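Local coordinates for catalase (Bacillus pumilus, PDB 4QOL) that breaks down hydrogen peroxide to water and oxygen at a haem group and also oxidises phenolic substrates in a peroxidase-like reaction, at the interface of chains A and B. Numbering follows the deposited sequence. Chains: chain A/B, Catalase.

Contact 1: the interface of chains A and B. Residues chain A 8-12, 14; chain B 363-366.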
loop_
_atom_site.group_PDB
_atom_site.type_symbol
_atom_site.label_atom_id
_atom_site.label_comp_id
_atom_site.label_asym_id
_atom_site.label_seq_id
_atom_site.Cartn_x
_atom_site.Cartn_y
_atom_site.Cartn_z
ATOM N N ASN A 8 -11.526 -30.304 7.018
ATOM C CA ASN A 8 -10.544 -29.774 7.904
ATOM C C ASN A 8 -10.434 -28.248 7.832
ATOM O O ASN A 8 -10.385 -27.668 6.769
ATOM C CB ASN A 8 -9.145 -30.317 7.653
ATOM C CG ASN A 8 -9.055 -31.799 7.923
ATOM O OD1 ASN A 8 -9.597 -32.313 8.926
ATOM N ND2 ASN A 8 -8.339 -32.485 7.056
ATOM N N LEU A 9 -10.320 -27.654 9.002
ATOM C CA LEU A 9 -9.757 -26.306 9.113
ATOM C C LEU A 9 -8.278 -26.395 8.795
ATOM O O LEU A 9 -7.632 -27.249 9.293
ATOM C CB LEU A 9 -10.032 -25.763 10.521
ATOM C CG LEU A 9 -9.745 -24.282 10.669
ATOM C CD1 LEU A 9 -10.947 -23.484 10.218
ATOM C CD2 LEU A 9 -9.422 -23.952 12.126
ATOM N N THR A 10 -7.776 -25.537 7.906
ATOM C CA THR A 10 -6.373 -25.567 7.513
ATOM C C THR A 10 -5.743 -24.181 7.698
ATOM O O THR A 10 -6.415 -23.172 7.746
ATOM C CB THR A 10 -6.221 -25.982 6.052
ATOM O OG1 THR A 10 -6.649 -24.914 5.192
ATOM C CG2 THR A 10 -6.973 -27.226 5.744
ATOM N N THR A 11 -4.432 -24.159 7.679
ATOM C CA THR A 11 -3.718 -22.902 7.432
ATOM C C THR A 11 -3.828 -22.539 5.935
ATOM O O THR A 11 -4.292 -23.349 5.108
ATOM C CB THR A 11 -2.232 -23.060 7.766
ATOM O OG1 THR A 11 -1.565 -23.947 6.849
ATOM C CG2 THR A 11 -2.007 -23.533 9.229
ATOM N N ASN A 12 -3.310 -21.372 5.546
ATOM C CA ASN A 12 -3.203 -21.000 4.144
ATOM C C ASN A 12 -2.214 -21.805 3.320
ATOM O O ASN A 12 -2.257 -21.724 2.086
ATOM C CB ASN A 12 -2.964 -19.498 3.991
ATOM C CG ASN A 12 -4.083 -18.673 4.556
ATOM O OD1 ASN A 12 -5.256 -19.075 4.556
ATOM N ND2 ASN A 12 -3.744 -17.484 5.072
ATOM N N GLY A 14 -2.366 -24.961 3.523
ATOM C CA GLY A 14 -3.072 -26.261 3.355
ATOM C C GLY A 14 -2.782 -27.332 4.388
ATOM O O GLY A 14 -3.113 -28.480 4.182
ATOM N N PRO B 363 -6.139 -28.906 -0.083
ATOM C CA PRO B 363 -7.279 -28.005 0.085
ATOM C C PRO B 363 -7.037 -26.975 1.201
ATOM O O PRO B 363 -6.334 -27.265 2.172
ATOM C CB PRO B 363 -8.428 -28.955 0.456
ATOM C CG PRO B 363 -7.991 -30.325 0.183
ATOM C CD PRO B 363 -6.491 -30.335 0.096
ATOM N N VAL B 364 -7.531 -25.769 0.996
ATOM C CA VAL B 364 -7.492 -24.711 1.997
ATOM C C VAL B 364 -8.940 -24.402 2.393
ATOM O O VAL B 364 -9.746 -24.013 1.544
ATOM C CB VAL B 364 -6.785 -23.441 1.482
ATOM C CG1 VAL B 364 -6.875 -22.328 2.537
ATOM C CG2 VAL B 364 -5.305 -23.738 1.156
ATOM N N HIS B 365 -9.244 -24.502 3.702
ATOM C CA HIS B 365 -10.558 -24.147 4.224
ATOM C C HIS B 365 -10.333 -23.489 5.538
ATOM O O HIS B 365 -9.858 -24.127 6.486
ATOM C CB HIS B 365 -11.468 -25.378 4.436
ATOM C CG HIS B 365 -11.664 -26.231 3.194
ATOM N ND1 HIS B 365 -12.296 -25.779 2.063
ATOM C CD2 HIS B 365 -11.274 -27.496 2.913
ATOM C CE1 HIS B 365 -12.307 -26.732 1.139
ATOM N NE2 HIS B 365 -11.672 -27.778 1.630
ATOM N N ASN B 366 -10.696 -22.233 5.643
ATOM C CA ASN B 366 -10.623 -21.594 6.947
ATOM C C ASN B 366 -11.548 -20.401 7.069
ATOM O O ASN B 366 -12.327 -20.120 6.154
ATOM C CB ASN B 366 -9.179 -21.335 7.362
ATOM C CG ASN B 366 -8.467 -20.381 6.462
ATOM O OD1 ASN B 366 -9.006 -19.345 6.102
ATOM N ND2 ASN B 366 -7.181 -20.685 6.172
HETATM O O HOH W 1 -5.576 -29.535 3.408
#
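Two extended backbone stretches meet where A:Thr10 N donates to B:His365 O at 2.9 Å, with the amide tilted 23° from the carbonyl plane. This is a piece of the arm exchange of the haem catalase family, in which the N-terminal arm of one subunit lies against a long loop of its neighbour. The return bond does not come from backbone to backbone: B:His365 N donates to the hydroxyl OG1 of A:Thr10 at 3.0 Å. With OG1 placed between its own backbone N and carbonyl carbon (chi1 73°), the hydroxyl can also donate to A:Thr11 O at 2.8 Å. It thus acts as acceptor across the contact and donor within the arm, a double role that suits a threonine; its methyl CG2 turns toward the carbonyl of B:Pro363.

B:Asn366 uses its amide nitrogen ND2 as a two-pronged donor. One N-H goes to A:Thr10 O at 3.0 Å and the other to A:Asn12 OD1, also at 3.0 Å. Both acceptors lie close to the plane of its amide, so the pair of bonds should fix the rotation of that group. ND2 itself sits above the carbonyl planes of both acceptors. The two asparagine side chains meet at about a right angle, their amide planes 56° apart, and a carboxamide suits each end, offering an N-H pair on one side and a carbonyl on the other.

B:His365 brings its imidazole with the carbonyl O of A:Asn8 in plane at the ring edge, and that oxygen is 3.4 Å from CB. Apolar contacts join the A:Leu9 methyl CD1 to B:Asn366 CA, at 3.8 Å, and B:Val364 CG2 to A:Gly14 CA. The other valine methyl, CG1, lies against the A:Thr10 hydroxyl. A:Gly14 has a positive phi, which glycine adopts readily, and without a side chain its CA can approach B:Val364; a water joins its carbonyl to that of B:Pro363.

Contact 2: the interface of chains A and B. Residues chain A 365, 392-395; chain B 7-10.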
loop_
_atom_site.group_PDB
_atom_site.type_symbol
_atom_site.label_atom_id
_atom_site.label_comp_id
_atom_site.label_asym_id
_atom_site.label_seq_id
_atom_site.Cartn_x
_atom_site.Cartn_y
_atom_site.Cartn_z
ATOM N N HIS A 365 -7.718 -8.515 -23.774
ATOM C CA HIS A 365 -6.413 -8.848 -24.305
ATOM C C HIS A 365 -5.659 -7.541 -24.455
ATOM O O HIS A 365 -6.035 -6.690 -25.292
ATOM C CB HIS A 365 -6.507 -9.501 -25.713
ATOM C CG HIS A 365 -7.400 -10.696 -25.776
ATOM N ND1 HIS A 365 -7.102 -11.868 -25.122
ATOM C CD2 HIS A 365 -8.545 -10.925 -26.448
ATOM C CE1 HIS A 365 -8.069 -12.744 -25.321
ATOM N NE2 HIS A 365 -8.937 -12.208 -26.149
ATOM N N GLN A 392 -1.068 -11.799 -32.324
ATOM C CA GLN A 392 -1.111 -10.977 -31.122
ATOM C C GLN A 392 -2.181 -9.889 -31.236
ATOM O O GLN A 392 -2.639 -9.561 -32.316
ATOM C CB GLN A 392 0.263 -10.377 -30.837
ATOM C CG GLN A 392 1.336 -11.412 -30.514
ATOM C CD GLN A 392 1.087 -12.135 -29.183
ATOM O OE1 GLN A 392 1.065 -13.369 -29.121
ATOM N NE2 GLN A 392 0.908 -11.384 -28.131
ATOM N N PRO A 393 -2.635 -9.362 -30.108
ATOM C CA PRO A 393 -3.776 -8.428 -30.232
ATOM C C PRO A 393 -3.430 -7.166 -31.035
ATOM O O PRO A 393 -2.329 -6.609 -30.897
ATOM C CB PRO A 393 -4.148 -8.102 -28.786
ATOM C CG PRO A 393 -3.420 -9.081 -27.916
ATOM C CD PRO A 393 -2.395 -9.823 -28.726
ATOM N N LYS A 394 -4.375 -6.712 -31.831
ATOM C CA LYS A 394 -4.188 -5.550 -32.639
ATOM C C LYS A 394 -5.359 -4.628 -32.414
ATOM O O LYS A 394 -6.489 -5.044 -32.098
ATOM C CB LYS A 394 -4.151 -5.943 -34.111
ATOM C CG LYS A 394 -3.137 -7.030 -34.497
ATOM C CD LYS A 394 -1.674 -6.605 -34.337
ATOM C CE LYS A 394 -0.717 -7.778 -34.630
ATOM N NZ LYS A 394 0.750 -7.425 -34.637
ATOM N N GLU A 395 -5.122 -3.349 -32.669
ATOM C CA GLU A 395 -6.199 -2.368 -32.733
ATOM C C GLU A 395 -7.207 -2.685 -33.855
ATOM O O GLU A 395 -6.893 -3.421 -34.809
ATOM C CB GLU A 395 -5.635 -0.959 -32.928
ATOM C CG GLU A 395 -5.121 -0.719 -34.335
ATOM C CD GLU A 395 -4.271 0.535 -34.481
ATOM O OE1 GLU A 395 -4.174 1.036 -35.624
ATOM O OE2 GLU A 395 -3.707 1.054 -33.516
ATOM N N LYS B 7 -6.950 -11.338 -32.500
ATOM C CA LYS B 7 -7.553 -10.888 -31.265
ATOM C C LYS B 7 -7.561 -9.390 -31.327
ATOM O O LYS B 7 -6.613 -8.795 -31.824
ATOM C CB LYS B 7 -6.717 -11.374 -30.057
ATOM C CG LYS B 7 -7.063 -12.788 -29.613
ATOM C CD LYS B 7 -6.105 -13.283 -28.519
ATOM C CE LYS B 7 -5.628 -14.713 -28.736
ATOM N NZ LYS B 7 -4.603 -14.777 -29.812
ATOM N N ASN B 8 -8.634 -8.769 -30.787
ATOM C CA ASN B 8 -8.606 -7.355 -30.536
ATOM C C ASN B 8 -7.744 -7.038 -29.326
ATOM O O ASN B 8 -7.812 -7.680 -28.279
ATOM C CB ASN B 8 -9.974 -6.777 -30.272
ATOM C CG ASN B 8 -10.883 -6.884 -31.450
ATOM O OD1 ASN B 8 -10.448 -6.728 -32.637
ATOM N ND2 ASN B 8 -12.112 -7.205 -31.193
ATOM N N LEU B 9 -6.952 -5.996 -29.463
ATOM C CA LEU B 9 -6.466 -5.252 -28.309
ATOM C C LEU B 9 -7.627 -4.563 -27.639
ATOM O O LEU B 9 -8.427 -3.951 -28.302
ATOM C CB LEU B 9 -5.428 -4.223 -28.751
ATOM C CG LEU B 9 -4.634 -3.564 -27.622
ATOM C CD1 LEU B 9 -3.486 -4.481 -27.226
ATOM C CD2 LEU B 9 -4.101 -2.204 -28.068
ATOM N N THR B 10 -7.728 -4.677 -26.283
ATOM C CA THR B 10 -8.858 -4.141 -25.614
ATOM C C THR B 10 -8.399 -3.311 -24.393
ATOM O O THR B 10 -7.235 -3.445 -23.939
ATOM C CB THR B 10 -9.811 -5.207 -25.037
ATOM O OG1 THR B 10 -9.195 -5.854 -23.912
ATOM C CG2 THR B 10 -10.168 -6.180 -26.033
HETATM O O HOH W 2 -8.160 -6.276 -34.110
HETATM O O HOH W 3 -4.644 -10.453 -33.994
#
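The imidazole of A:His365 has one face capped by the aliphatic chain of B:Lys7, whose CD stands 3.7 Å from the ring centroid and over its centre as a CH-pi contact; beside the ring, B:Asn8 O approaches CD2 at 3.8 Å. The chain crosses the imidazole at about a right angle. This belongs to the catalase arm exchange, the N-terminal arm of chain B running along loops of chain A.

B:Lys7 starts with CG anti to its carbonyl carbon (chi1 -85°), then bends at chi3 and chi4. Methylenes rather than the terminal amine therefore meet the ring: NZ lies 6.1 Å from A:His365 ND1. A long, flexible side chain suits this place, laying its apolar carbons on the imidazole and directing the amine away from that face. An alanine in place of A:His365 would probably open a gap beneath CD of B:Lys7 and leave its methylenes free to turn. The backbone N and O of A:His365 pair with the hydroxyl OG1 and the backbone N of B:Thr10, the first as donor and the second as acceptor.

Further along, A:Lys394 pairs with the arm as a parallel beta bridge opposite B:Asn8. A:Lys394 N donates to B:Lys7 O at 3.1 Å, and B:Leu9 N donates to A:Lys394 O at 2.8 Å. The second donor stands well above the carbonyl plane, 56° out of it. A:Lys394 works here through its backbone. The same A:Lys394 O also meets a water, which reaches B:Asn8 OD1, the side-chain amide oxygen, at 2.8 Å and contacts A:Glu395 O as well; a short amide side chain suits this bridge. A second water links B:Lys7 N, at 2.9 Å, to A:Gln392 O.

A:Pro393 packs against the arm beside these polar links. Its ring carbon CB lies 3.7 Å from B:Leu9 CA, and methyl CD1 of the leucine also comes near it. The rigid proline, lacking an N-H, suits a position that presents an apolar surface to the arm.

Contact 1 and contact 2, centred about 39 Å apart, belong to the two reciprocal arm exchanges of one two-fold symmetric interface. Both use residues 8-10 of an arm and residue 365 of the partner loop, with the chains swapped, so the pairing of threonine with histidine occurs at each end. Contact 1 follows the arm onward to residue 14, whereas contact 2 reaches back to residue 7 and the loop at 392-395; together they show more of one repeated arrangement. Each subunit thus both gives and receives an arm, which would help hold the pair together within the catalase tetramer.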